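Local coordinates for protein tetraacyldisaccharide 4'-kinase (Aquifex aeolicus, PDB 4EHX) that is the 4'-kinase of lipid A biosynthesis, expected to transfer the gamma-phosphate of ATP to a tetraacyldisaccharide 1-phosphate and so form lipid IVA, at residues K51-M56 with M104-L108; V67-G73 with V111-E117; G73-S78 with E95-P101; T81-Y87 with L125-S131; S116-Y120 with H143-H147. Residue numbers count along the deposited sequence, not the author numbering.

Interaction 1. Residues K51-M56 with M104-L108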
# COMPACT_ATOMS: atom_id res chain seq x y z
N LYS A 51 -2.30 -2.53 -2.63
CA LYS A 51 -2.85 -1.49 -1.76
C LYS A 51 -2.14 -0.15 -1.96
O LYS A 51 -2.78 0.89 -1.99
CB LYS A 51 -2.75 -1.92 -0.29
CG LYS A 51 -3.21 -0.85 0.67
CD LYS A 51 -2.25 -0.73 1.84
CE LYS A 51 -0.91 -0.15 1.40
NZ LYS A 51 0.06 -0.12 2.51
N THR A 52 -0.81 -0.18 -2.07
CA THR A 52 -0.05 1.05 -2.26
C THR A 52 -0.47 1.74 -3.56
O THR A 52 -0.77 2.94 -3.57
CB THR A 52 1.47 0.78 -2.25
OG1 THR A 52 1.83 0.16 -1.01
CG2 THR A 52 2.25 2.09 -2.37
N SER A 53 -0.50 0.98 -4.65
CA SER A 53 -0.96 1.53 -5.93
C SER A 53 -2.37 2.10 -5.83
O SER A 53 -2.67 3.16 -6.40
CB SER A 53 -0.91 0.49 -7.05
OG SER A 53 0.42 0.11 -7.33
N PHE A 54 -3.26 1.40 -5.14
CA PHE A 54 -4.62 1.88 -5.05
C PHE A 54 -4.72 3.16 -4.23
O PHE A 54 -5.50 4.05 -4.56
CB PHE A 54 -5.59 0.81 -4.49
CG PHE A 54 -7.01 1.24 -4.58
CD1 PHE A 54 -7.70 1.13 -5.79
CD2 PHE A 54 -7.65 1.80 -3.49
CE1 PHE A 54 -9.02 1.56 -5.90
CE2 PHE A 54 -8.96 2.24 -3.60
CZ PHE A 54 -9.65 2.12 -4.80
N VAL A 55 -3.94 3.26 -3.16
CA VAL A 55 -3.94 4.50 -2.37
C VAL A 55 -3.53 5.69 -3.25
O VAL A 55 -4.17 6.75 -3.21
CB VAL A 55 -3.03 4.39 -1.11
CG1 VAL A 55 -2.91 5.74 -0.44
CG2 VAL A 55 -3.62 3.36 -0.14
N MET A 56 -2.48 5.52 -4.04
CA MET A 56 -2.03 6.59 -4.95
C MET A 56 -3.14 6.96 -5.92
O MET A 56 -3.40 8.14 -6.17
CB MET A 56 -0.81 6.13 -5.75
CG MET A 56 0.44 5.90 -4.91
SD MET A 56 1.69 4.97 -5.84
CE MET A 56 2.08 6.18 -7.11
N MET A 104 5.14 5.89 1.22
CA MET A 104 3.84 6.46 0.85
C MET A 104 3.95 7.96 0.62
O MET A 104 3.42 8.50 -0.35
CB MET A 104 2.80 6.17 1.95
CG MET A 104 1.35 6.42 1.55
SD MET A 104 0.63 5.06 0.61
CE MET A 104 1.33 3.66 1.46
N ALA A 105 4.62 8.65 1.54
CA ALA A 105 4.79 10.10 1.40
C ALA A 105 5.56 10.49 0.13
O ALA A 105 5.24 11.48 -0.54
CB ALA A 105 5.45 10.68 2.65
N LYS A 106 6.60 9.72 -0.20
CA LYS A 106 7.36 10.04 -1.40
C LYS A 106 6.52 9.78 -2.65
O LYS A 106 6.65 10.46 -3.65
CB LYS A 106 8.68 9.25 -1.47
CG LYS A 106 9.68 9.59 -0.37
CD LYS A 106 10.07 11.09 -0.33
CE LYS A 106 10.76 11.54 -1.58
NZ LYS A 106 11.68 12.73 -1.35
N LEU A 107 5.63 8.79 -2.57
CA LEU A 107 4.76 8.49 -3.71
C LEU A 107 3.56 9.44 -3.86
O LEU A 107 2.88 9.39 -4.88
CB LEU A 107 4.27 7.04 -3.65
CG LEU A 107 5.33 5.95 -3.76
CD1 LEU A 107 4.74 4.61 -3.34
CD2 LEU A 107 5.89 5.92 -5.20
N LEU A 108 3.32 10.30 -2.86
CA LEU A 108 2.18 11.24 -2.91
C LEU A 108 2.58 12.70 -2.66
O LEU A 108 2.34 13.23 -1.57
CB LEU A 108 1.12 10.84 -1.87
CG LEU A 108 0.58 9.41 -1.86
CD1 LEU A 108 -0.13 9.13 -0.54
CD2 LEU A 108 -0.35 9.18 -3.03
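M104, M56 and L107 account for most of the 327 Å² buried where the first turns of helix 51-61 meet the C-terminal end of helix 99-107. M104 leaves its backbone with chi1 t and then folds through two p rotamers, a bend that delivers its sulfur to the opposite helix: M104 SD lies 3.8 Å from V55 CG1, and M104 CE lies 4.1 Å from K51 NZ and 4.2 Å from T52 CG2. M56 reaches across in the other direction. Its SD is 4.0 Å from L107 CD1 and its CG 3.9 Å from L108 CD2, while M56 CA itself comes within 3.6 Å of L108 CD2. L107 fills the interval between M56 and T52, with L107 CD1 3.7 Å from T52 CG2. All these are van der Waals distances and no polar bond links the segments, so flexible thioethers and methyls bridge backbones whose nearest CA pairs, M56 with L108 and T52 with M104, are 6.6 and 7.4 Å apart. K51 and T52 close the sequence GGSGKT, a P-loop (Walker A) motif, and are predicted to bind ATP. The contact packs helix 99-107 against helix 51-61, part of the strand–P-loop–helix element of P-loop NTPases.

Interaction 2. Residues V67-G73 with V111-E117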
# COMPACT_ATOMS: atom_id res chain seq x y z
N VAL A 67 -5.97 16.17 1.29
CA VAL A 67 -5.97 14.75 1.68
C VAL A 67 -4.87 14.45 2.70
O VAL A 67 -3.75 14.95 2.59
CB VAL A 67 -5.73 13.86 0.43
CG1 VAL A 67 -5.61 12.37 0.81
CG2 VAL A 67 -6.81 14.11 -0.63
N CYS A 68 -5.19 13.61 3.68
CA CYS A 68 -4.18 13.13 4.60
C CYS A 68 -4.29 11.63 4.71
O CYS A 68 -5.36 11.09 4.96
CB CYS A 68 -4.35 13.77 5.98
SG CYS A 68 -3.09 13.30 7.19
N ILE A 69 -3.16 10.95 4.54
CA ILE A 69 -3.10 9.50 4.76
C ILE A 69 -2.84 9.22 6.23
O ILE A 69 -1.97 9.84 6.83
CB ILE A 69 -1.93 8.86 3.98
CG1 ILE A 69 -1.96 9.26 2.50
CG2 ILE A 69 -1.91 7.33 4.20
CD1 ILE A 69 -3.21 8.88 1.79
N LEU A 70 -3.60 8.29 6.82
CA LEU A 70 -3.32 7.84 8.18
C LEU A 70 -2.74 6.46 8.05
O LEU A 70 -3.44 5.50 7.70
CB LEU A 70 -4.61 7.79 9.03
CG LEU A 70 -5.37 9.11 9.18
CD1 LEU A 70 -6.64 8.91 10.06
CD2 LEU A 70 -4.45 10.18 9.80
N SER A 71 -1.44 6.37 8.32
CA SER A 71 -0.69 5.13 8.20
C SER A 71 -0.32 4.58 9.59
O SER A 71 -0.17 5.35 10.54
CB SER A 71 0.57 5.41 7.37
OG SER A 71 1.10 4.23 6.80
N ARG A 72 -0.15 3.26 9.69
CA ARG A 72 0.20 2.63 10.96
C ARG A 72 1.59 2.97 11.42
O ARG A 72 1.80 3.29 12.59
CB ARG A 72 0.08 1.10 10.87
CG ARG A 72 0.25 0.41 12.22
CD ARG A 72 0.01 -1.09 12.11
NE ARG A 72 0.01 -1.74 13.43
CZ ARG A 72 -0.21 -3.04 13.62
NH1 ARG A 72 -0.19 -3.53 14.85
NH2 ARG A 72 -0.44 -3.84 12.59
N GLY A 73 2.55 2.87 10.51
CA GLY A 73 3.95 3.01 10.87
C GLY A 73 4.35 1.98 11.91
O GLY A 73 4.80 2.33 13.00
N VAL A 111 0.03 15.27 -0.86
CA VAL A 111 -0.81 14.70 0.19
C VAL A 111 -0.05 14.65 1.52
O VAL A 111 1.15 14.41 1.53
CB VAL A 111 -1.25 13.28 -0.21
CG1 VAL A 111 -2.03 12.64 0.90
CG2 VAL A 111 -2.08 13.34 -1.50
N SER A 112 -0.75 14.87 2.64
CA SER A 112 -0.13 14.71 3.95
C SER A 112 -0.12 13.24 4.38
O SER A 112 -0.96 12.46 3.96
CB SER A 112 -0.83 15.58 5.01
OG SER A 112 -0.72 16.96 4.70
N VAL A 113 0.85 12.88 5.21
CA VAL A 113 0.96 11.53 5.75
C VAL A 113 1.24 11.61 7.24
O VAL A 113 2.14 12.33 7.69
CB VAL A 113 2.08 10.71 5.08
CG1 VAL A 113 2.20 9.32 5.73
CG2 VAL A 113 1.81 10.59 3.59
N VAL A 114 0.43 10.89 8.00
CA VAL A 114 0.60 10.84 9.45
C VAL A 114 0.72 9.37 9.86
O VAL A 114 -0.04 8.52 9.39
CB VAL A 114 -0.59 11.53 10.17
CG1 VAL A 114 -0.61 11.18 11.66
CG2 VAL A 114 -0.53 13.05 9.94
N ALA A 115 1.72 9.08 10.70
CA ALA A 115 1.92 7.73 11.20
C ALA A 115 1.46 7.67 12.66
O ALA A 115 1.89 8.46 13.50
CB ALA A 115 3.41 7.33 11.10
N SER A 116 0.57 6.73 12.94
CA SER A 116 0.07 6.57 14.29
C SER A 116 -0.60 5.21 14.37
O SER A 116 -1.46 4.89 13.56
CB SER A 116 -0.96 7.68 14.56
OG SER A 116 -1.36 7.69 15.91
N GLU A 117 -0.17 4.39 15.32
CA GLU A 117 -0.82 3.10 15.55
C GLU A 117 -2.33 3.28 15.74
O GLU A 117 -3.16 2.56 15.15
CB GLU A 117 -0.23 2.47 16.82
CG GLU A 117 -0.69 1.05 17.09
CD GLU A 117 0.07 0.04 16.27
OE1 GLU A 117 1.20 0.35 15.82
OE2 GLU A 117 -0.46 -1.08 16.06
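Parallel pairing of strands 67-71 and 112-116 is established by their axes, 23° apart and 4.4 Å at closest approach, and by five backbone bonds. S112 N to V67 O (3.0 Å), I69 N to S112 O (2.7 Å), V114 N to I69 O (2.9 Å), S71 N to V114 O (2.8 Å) and S116 N to S71 O (2.9 Å) all have angles of at least 158°. On one face C68, with chi1 t, lays SG 3.8 Å from V114 CG2, and L70 in its m,t rotamer brings CD2 to 4.1 Å from V114 CB. On the other, I69 adopts m,m and sets CG1 3.7 Å from V111 CG1. S71 and S112 turn their hydroxyls to other partners, D138 and Y87 N. Beyond the paired strands, R72 is fully extended, every chi near 180°, while E117 bends at chi2 (81°, p); R72 NE and NH1 therefore meet E117 OE2 at 2.8 and 2.7 Å in a salt bridge. Helix 119-130 covers the C68, L70 and V114 face, and L108 and A105 pack on the I69 and V113 face. Such a parallel sheet, sandwiched by helices, is the core of the P-loop NTPase fold.

Interaction 3. Residues G73-S78 with E95-P101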
# COMPACT_ATOMS: atom_id res chain seq x y z
N GLY A 73 2.55 2.87 10.51
CA GLY A 73 3.95 3.01 10.87
C GLY A 73 4.35 1.98 11.91
O GLY A 73 4.80 2.33 13.00
N TYR A 74 4.19 0.71 11.57
CA TYR A 74 4.43 -0.39 12.51
C TYR A 74 5.78 -0.27 13.23
O TYR A 74 5.83 -0.17 14.46
CB TYR A 74 4.30 -1.74 11.81
CG TYR A 74 4.40 -2.94 12.73
CD1 TYR A 74 3.65 -3.01 13.89
CD2 TYR A 74 5.24 -4.01 12.42
CE1 TYR A 74 3.74 -4.11 14.74
CE2 TYR A 74 5.33 -5.11 13.25
CZ TYR A 74 4.58 -5.15 14.41
OH TYR A 74 4.67 -6.24 15.25
N LYS A 75 6.86 -0.28 12.46
CA LYS A 75 8.21 -0.19 13.02
C LYS A 75 8.86 1.16 12.74
O LYS A 75 9.27 1.44 11.61
CB LYS A 75 9.09 -1.33 12.48
CG LYS A 75 9.32 -1.26 10.98
CD LYS A 75 10.22 -2.40 10.51
CE LYS A 75 10.45 -2.33 9.01
NZ LYS A 75 11.33 -3.43 8.54
N ARG A 76 8.95 1.99 13.78
CA ARG A 76 9.52 3.33 13.64
C ARG A 76 10.59 3.62 14.69
O ARG A 76 10.70 2.91 15.69
CB ARG A 76 8.42 4.39 13.73
CG ARG A 76 7.08 3.93 13.20
CD ARG A 76 6.24 5.10 12.70
NE ARG A 76 5.99 6.11 13.73
CZ ARG A 76 4.92 6.12 14.53
NH1 ARG A 76 4.00 5.16 14.44
NH2 ARG A 76 4.77 7.09 15.43
N LYS A 77 11.38 4.66 14.45
CA LYS A 77 12.38 5.14 15.40
C LYS A 77 11.75 6.13 16.37
O LYS A 77 12.39 6.63 17.29
CB LYS A 77 13.57 5.80 14.68
CG LYS A 77 14.65 6.34 15.61
CD LYS A 77 15.75 7.07 14.85
CE LYS A 77 16.54 6.12 13.96
NZ LYS A 77 17.76 6.78 13.41
N SER A 78 10.47 6.41 16.15
CA SER A 78 9.69 7.28 17.03
C SER A 78 8.28 6.71 17.16
O SER A 78 7.78 6.07 16.24
CB SER A 78 9.65 8.71 16.49
OG SER A 78 8.94 8.77 15.27
N GLU A 95 14.08 6.55 8.46
CA GLU A 95 14.49 5.97 9.73
C GLU A 95 13.48 6.29 10.84
O GLU A 95 13.11 5.41 11.63
CB GLU A 95 15.90 6.44 10.13
CG GLU A 95 17.04 5.95 9.22
CD GLU A 95 17.49 6.98 8.19
OE1 GLU A 95 16.66 7.81 7.76
OE2 GLU A 95 18.69 6.95 7.82
N GLU A 96 13.03 7.54 10.90
CA GLU A 96 12.10 7.96 11.95
C GLU A 96 10.63 7.69 11.60
O GLU A 96 9.81 7.44 12.48
CB GLU A 96 12.29 9.45 12.27
CG GLU A 96 11.39 9.97 13.38
CD GLU A 96 11.80 11.35 13.87
OE1 GLU A 96 12.80 11.90 13.35
OE2 GLU A 96 11.13 11.88 14.78
N ALA A 97 10.30 7.73 10.32
CA ALA A 97 8.92 7.52 9.90
C ALA A 97 8.57 6.04 9.83
O ALA A 97 7.41 5.66 9.97
CB ALA A 97 8.67 8.18 8.54
N GLY A 98 9.58 5.21 9.61
CA GLY A 98 9.36 3.84 9.18
C GLY A 98 9.32 3.82 7.66
O GLY A 98 8.89 4.78 7.03
N ASP A 99 9.78 2.72 7.07
CA ASP A 99 9.86 2.62 5.61
C ASP A 99 8.52 2.81 4.91
O ASP A 99 8.47 3.39 3.82
CB ASP A 99 10.48 1.28 5.20
CG ASP A 99 12.00 1.28 5.31
OD1 ASP A 99 12.56 2.17 5.99
OD2 ASP A 99 12.62 0.37 4.72
N GLU A 100 7.44 2.33 5.52
CA GLU A 100 6.12 2.34 4.87
C GLU A 100 5.48 3.73 4.74
O GLU A 100 5.06 4.12 3.64
CB GLU A 100 5.16 1.39 5.60
CG GLU A 100 5.78 0.07 6.07
CD GLU A 100 6.63 0.21 7.33
OE1 GLU A 100 6.11 0.67 8.38
OE2 GLU A 100 7.83 -0.13 7.28
N PRO A 101 5.34 4.46 5.86
CA PRO A 101 4.78 5.81 5.71
C PRO A 101 5.71 6.70 4.88
O PRO A 101 5.22 7.56 4.14
CB PRO A 101 4.72 6.32 7.16
CG PRO A 101 4.68 5.07 8.01
CD PRO A 101 5.59 4.11 7.27
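G73 opens the loop with phi/psi of 59°/59°, a conformation that favours glycine, and its CA rests 3.6 Å from P101 CG and 4.0 Å from E100 OE1. Y74 then directs its ring away, contributing little. At K75 the backbone comes close, with K75 O 3.4 Å from G98 CA. A side chain on G98 would clash with that oxygen, and at phi/psi 89°/147° it would also jam against A97 O, which calls for glycine; here the chain breaks between helices 94-97 and 99-107. The K75 side chain runs back against the loop's course, with CE 3.8 Å from E100 OE2. R76 follows the helix end, with CB 3.6 Å from E96 O and CD 3.0 Å from A97 O, a carbonyl buried without a polar partner, while NH2 bonds to G80 O. K77 N gives a weak hydrogen bond to E95 O (3.4 Å), and S78 OG donates to E96 O (3.2 Å); both residues are poorly ordered, so these bonds are less certain. The loop joins strands 67-71 and 81-86 and passes over the kink between the two helices, where R76 touches L82 and A115 while P101 packs on V84 and A115 of strands 81-86 and 112-116.

Interaction 4. Residues T81-Y87 with L125-S131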
# COMPACT_ATOMS: atom_id res chain seq x y z
N THR A 81 2.16 9.74 17.77
CA THR A 81 1.65 10.23 16.50
C THR A 81 2.71 11.12 15.86
O THR A 81 3.33 11.92 16.55
CB THR A 81 0.35 11.01 16.70
OG1 THR A 81 -0.61 10.17 17.34
CG2 THR A 81 -0.21 11.46 15.37
N LEU A 82 2.93 10.95 14.57
CA LEU A 82 4.03 11.63 13.89
C LEU A 82 3.57 12.15 12.53
O LEU A 82 3.06 11.38 11.71
CB LEU A 82 5.19 10.66 13.69
CG LEU A 82 6.37 11.17 12.87
CD1 LEU A 82 7.04 12.33 13.59
CD2 LEU A 82 7.36 10.06 12.59
N ILE A 83 3.72 13.45 12.29
CA ILE A 83 3.47 13.96 10.96
C ILE A 83 4.69 13.64 10.11
O ILE A 83 5.78 14.13 10.36
CB ILE A 83 3.20 15.48 10.95
CG1 ILE A 83 1.86 15.79 11.63
CG2 ILE A 83 3.22 16.02 9.51
CD1 ILE A 83 1.60 17.29 11.87
N VAL A 84 4.50 12.79 9.12
CA VAL A 84 5.59 12.35 8.24
C VAL A 84 5.75 13.33 7.08
O VAL A 84 6.87 13.68 6.68
CB VAL A 84 5.26 10.96 7.68
CG1 VAL A 84 6.30 10.54 6.63
CG2 VAL A 84 5.18 9.95 8.82
N SER A 85 4.63 13.80 6.55
CA SER A 85 4.70 14.72 5.42
C SER A 85 3.57 15.72 5.50
O SER A 85 2.46 15.37 5.85
CB SER A 85 4.57 13.93 4.12
OG SER A 85 4.49 14.81 3.01
N GLU A 86 3.87 16.97 5.14
CA GLU A 86 2.85 18.00 5.08
C GLU A 86 2.59 18.35 3.62
O GLU A 86 3.38 19.07 3.00
CB GLU A 86 3.28 19.23 5.88
CG GLU A 86 2.34 20.42 5.73
CD GLU A 86 2.83 21.64 6.49
OE1 GLU A 86 4.05 21.93 6.44
OE2 GLU A 86 1.99 22.31 7.15
N TYR A 87 1.50 17.82 3.08
CA TYR A 87 1.14 18.03 1.68
C TYR A 87 2.32 17.86 0.72
O TYR A 87 2.58 18.71 -0.12
CB TYR A 87 0.44 19.38 1.52
CG TYR A 87 -0.83 19.37 2.34
CD1 TYR A 87 -1.90 18.56 1.97
CD2 TYR A 87 -0.92 20.09 3.53
CE1 TYR A 87 -3.05 18.49 2.73
CE2 TYR A 87 -2.08 20.03 4.31
CZ TYR A 87 -3.14 19.24 3.89
OH TYR A 87 -4.29 19.17 4.64
N LEU A 125 -4.50 14.78 15.40
CA LEU A 125 -3.31 15.62 15.22
C LEU A 125 -3.35 16.28 13.85
O LEU A 125 -3.01 17.45 13.71
CB LEU A 125 -2.04 14.79 15.36
CG LEU A 125 -0.75 15.56 15.04
CD1 LEU A 125 -0.49 16.64 16.10
CD2 LEU A 125 0.44 14.63 14.92
N ALA A 126 -3.75 15.52 12.84
CA ALA A 126 -3.84 16.06 11.49
C ALA A 126 -4.86 17.20 11.44
O ALA A 126 -4.61 18.24 10.84
CB ALA A 126 -4.22 14.96 10.49
N LEU A 127 -6.02 17.01 12.07
CA LEU A 127 -7.03 18.06 12.04
C LEU A 127 -6.49 19.34 12.66
O LEU A 127 -6.74 20.43 12.16
CB LEU A 127 -8.31 17.61 12.74
CG LEU A 127 -9.11 16.59 11.91
CD1 LEU A 127 -10.12 15.85 12.78
CD2 LEU A 127 -9.78 17.26 10.70
N GLU A 128 -5.71 19.19 13.73
CA GLU A 128 -5.14 20.33 14.43
C GLU A 128 -4.08 21.05 13.60
O GLU A 128 -4.08 22.28 13.51
CB GLU A 128 -4.55 19.86 15.76
CG GLU A 128 -3.87 20.95 16.58
CD GLU A 128 -3.34 20.41 17.89
OE1 GLU A 128 -3.39 19.18 18.10
OE2 GLU A 128 -2.87 21.22 18.72
N LYS A 129 -3.19 20.29 12.97
CA LYS A 129 -2.01 20.87 12.33
C LYS A 129 -2.11 21.03 10.82
O LYS A 129 -1.40 21.85 10.24
CB LYS A 129 -0.76 20.03 12.65
CG LYS A 129 -0.48 19.82 14.13
CD LYS A 129 -0.18 21.13 14.84
CE LYS A 129 0.20 20.89 16.29
NZ LYS A 129 0.34 22.17 17.05
N LEU A 130 -2.95 20.23 10.17
CA LEU A 130 -2.93 20.15 8.71
C LEU A 130 -4.27 20.52 8.04
O LEU A 130 -4.34 20.61 6.81
CB LEU A 130 -2.52 18.75 8.27
CG LEU A 130 -1.18 18.18 8.75
CD1 LEU A 130 -1.08 16.67 8.54
CD2 LEU A 130 -0.01 18.90 8.07
N SER A 131 -5.30 20.71 8.85
CA SER A 131 -6.69 20.87 8.39
C SER A 131 -7.12 20.14 7.10
O SER A 131 -7.62 20.75 6.16
CB SER A 131 -7.07 22.35 8.30
OG SER A 131 -6.18 23.04 7.44
O HOH W 1 -0.76 22.51 7.04
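Y87 leaves strand 81-86 with left-handed backbone angles (46°/51°), and its chi1 m rotamer carries the hydroxyl to the end of helix 119-130, where OH donates a 2.6 Å hydrogen bond to L130 O. That carbonyl lies near the plane of the tyrosine ring and also accepts from R66 NH2. S131, just beyond, has positive phi as well (32°), so both segments take up left-handed backbone angles near this bond. The helix crosses the strand at 51°, with the segment axes 9.9 Å apart at closest approach, a helix-on-sheet layer of the alpha/beta fold. A classic beta bulge, in which V84 and S85 both face V113, interrupts the strand between its two contact regions. Before the bulge, I83 presents CG1 to L125 CD2 at 3.8 Å and CD1 to K129 CB at 3.7 Å, while T81 CG2 approaches L125 CD2 to 3.3 Å; T81 OG1 is engaged with S116 OG. After it, E86 CG packs 3.6 Å from L130 CD2. L130, the most extensively covered residue at 105 Å², also rests on S112 and V114 of the adjoining strand. A water bonds to E86 OE2 at 2.8 Å and, weakly, to K129 O at 3.3 Å.

Interaction 5. Residues S116-Y120 with H143-H147. With EPE (4-(2-hydroxyethyl)-1-piperazine ethanesulfonic acid), chain B.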
# COMPACT_ATOMS: atom_id res chain seq x y z
N SER A 116 0.57 6.73 12.94
CA SER A 116 0.07 6.57 14.29
C SER A 116 -0.60 5.21 14.37
O SER A 116 -1.46 4.89 13.56
CB SER A 116 -0.96 7.68 14.56
OG SER A 116 -1.36 7.69 15.91
N GLU A 117 -0.17 4.39 15.32
CA GLU A 117 -0.82 3.10 15.55
C GLU A 117 -2.33 3.28 15.74
O GLU A 117 -3.16 2.56 15.15
CB GLU A 117 -0.23 2.47 16.82
CG GLU A 117 -0.69 1.05 17.09
CD GLU A 117 0.07 0.04 16.27
OE1 GLU A 117 1.20 0.35 15.82
OE2 GLU A 117 -0.46 -1.08 16.06
N ASP A 118 -2.70 4.25 16.57
CA ASP A 118 -4.11 4.59 16.77
C ASP A 118 -4.50 5.60 15.69
O ASP A 118 -4.09 6.76 15.74
CB ASP A 118 -4.30 5.20 18.16
CG ASP A 118 -5.77 5.35 18.52
OD1 ASP A 118 -6.40 6.29 18.03
OD2 ASP A 118 -6.30 4.53 19.30
N ARG A 119 -5.26 5.16 14.70
CA ARG A 119 -5.56 6.03 13.56
C ARG A 119 -6.38 7.26 13.96
O ARG A 119 -6.16 8.36 13.46
CB ARG A 119 -6.28 5.25 12.45
CG ARG A 119 -5.35 4.58 11.41
CD ARG A 119 -4.42 3.56 12.02
NE ARG A 119 -4.11 2.50 11.06
CZ ARG A 119 -3.63 1.30 11.39
NH1 ARG A 119 -3.37 0.99 12.67
NH2 ARG A 119 -3.40 0.42 10.42
N TYR A 120 -7.33 7.07 14.87
CA TYR A 120 -8.11 8.20 15.37
C TYR A 120 -7.23 9.33 15.93
O TYR A 120 -7.41 10.50 15.56
CB TYR A 120 -9.11 7.73 16.44
CG TYR A 120 -9.97 8.84 16.99
CD1 TYR A 120 -11.12 9.26 16.32
CD2 TYR A 120 -9.63 9.48 18.18
CE1 TYR A 120 -11.91 10.29 16.83
CE2 TYR A 120 -10.42 10.50 18.69
CZ TYR A 120 -11.56 10.89 18.02
OH TYR A 120 -12.34 11.91 18.52
N HIS A 143 -8.72 -2.02 11.32
CA HIS A 143 -8.70 -1.01 12.38
C HIS A 143 -10.12 -0.52 12.71
O HIS A 143 -10.45 0.64 12.49
CB HIS A 143 -7.78 0.16 12.02
CG HIS A 143 -7.38 0.99 13.20
ND1 HIS A 143 -6.42 0.57 14.11
CD2 HIS A 143 -7.80 2.20 13.64
CE1 HIS A 143 -6.28 1.48 15.06
NE2 HIS A 143 -7.11 2.48 14.80
N ARG A 144 -10.94 -1.42 13.26
CA ARG A 144 -12.37 -1.18 13.36
C ARG A 144 -12.74 -0.11 14.37
O ARG A 144 -13.85 0.44 14.33
CB ARG A 144 -13.12 -2.48 13.66
CG ARG A 144 -12.96 -3.52 12.55
CD ARG A 144 -13.86 -4.74 12.76
NE ARG A 144 -15.28 -4.42 12.64
CZ ARG A 144 -16.26 -5.31 12.82
NH1 ARG A 144 -15.96 -6.58 13.14
NH2 ARG A 144 -17.53 -4.94 12.71
N LYS A 145 -11.81 0.19 15.27
CA LYS A 145 -12.00 1.25 16.26
C LYS A 145 -12.25 2.62 15.60
O LYS A 145 -12.80 3.51 16.22
CB LYS A 145 -10.79 1.35 17.21
CG LYS A 145 -10.98 2.34 18.37
CD LYS A 145 -9.66 2.85 18.95
CE LYS A 145 -8.68 1.75 19.28
NZ LYS A 145 -7.64 2.20 20.29
N LEU A 146 -11.81 2.79 14.35
CA LEU A 146 -12.07 4.06 13.66
C LEU A 146 -13.16 3.91 12.61
O LEU A 146 -13.04 3.10 11.69
CB LEU A 146 -10.80 4.64 13.02
CG LEU A 146 -10.95 5.93 12.19
CD1 LEU A 146 -11.54 7.07 13.02
CD2 LEU A 146 -9.57 6.36 11.63
N HIS A 147 -14.24 4.68 12.77
CA HIS A 147 -15.30 4.66 11.77
C HIS A 147 -14.73 5.05 10.41
O HIS A 147 -13.95 6.00 10.32
CB HIS A 147 -16.42 5.66 12.09
CG HIS A 147 -17.43 5.78 10.99
ND1 HIS A 147 -18.36 4.80 10.73
CD2 HIS A 147 -17.61 6.73 10.05
CE1 HIS A 147 -19.09 5.15 9.69
NE2 HIS A 147 -18.65 6.32 9.25
N1 EPE B . -5.19 -6.22 14.47
C2 EPE B . -4.20 -6.34 15.56
C3 EPE B . -3.87 -7.80 15.79
N4 EPE B . -5.06 -8.59 16.03
C5 EPE B . -6.21 -8.36 15.18
C6 EPE B . -6.45 -6.88 14.86
C7 EPE B . -4.86 -9.93 16.55
C8 EPE B . -6.16 -10.54 17.06
O8 EPE B . -6.79 -9.61 17.92
C9 EPE B . -5.44 -4.80 14.22
C10 EPE B . -4.26 -4.22 13.46
S EPE B . -4.56 -2.52 12.90
O1S EPE B . -5.47 -1.90 13.86
O2S EPE B . -5.18 -2.59 11.59
O3S EPE B . -3.30 -1.79 12.85
O HOH W 2 -8.16 4.59 16.17
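Ionic contact comes first: K145 NZ donates to D118 OD2 at 2.9 Å in a salt bridge, tying the type I turn H143-L146 to the start of helix 119-130. D118 occupies the N-cap of that helix, where its OD1 accepts from K121 N, so the carboxylate serves both helix and turn. Stacking is the second element. The guanidinium of R119 lies on the H143 ring with centres 4.4 Å apart and planes inclined by 29°, and R119 CD stands 3.9 Å from the ring centroid, 5° off the normal, a CH-pi contact. Water supplies a third link, accepting from Y120 N at 2.9 Å and bonding H143 NE2 at 2.7 Å; R119 NH1 donates to E117 O at 2.9 Å within its own segment. Apolar packing is carried by the buried L146: CD2 lies 3.6 Å from R119 CB and CD1 4.0 Å from Y120 CD1. The stacked pair also shares a ligand: R119 NH1 bonds EPE O3S at 2.8 Å and H143 ND1 bonds EPE O1S at 2.7 Å. The sulfonate of this buffer molecule is consistent with an anion-binding pocket, with the R119 side chain about 9 Å from that of K51 in the predicted ATP site.

All five contacts belong to the P-loop domain and interlock along the chain: interaction 3 is nested within the loops closed by interactions 1 and 2, interaction 4 crosses both of those, and interaction 5 starts where interaction 2 ends, sharing S116 and E117. Interaction 2 joins two sheet strands, its centre lying 8 Å from that of interaction 4 and 11 Å from those of 1, 3 and 5. Strand 81-86 adds antiparallel to strand 112-116. Helix 99-107 serves interactions 1 and 3; helix 119-130 serves 4 and 5. Interactions 1 and 5, centres 19 Å apart, both pack on strand 67-71 (V55 on I69, R119 on L70), so predicted ATP site and buffer sulfonate share one sheet.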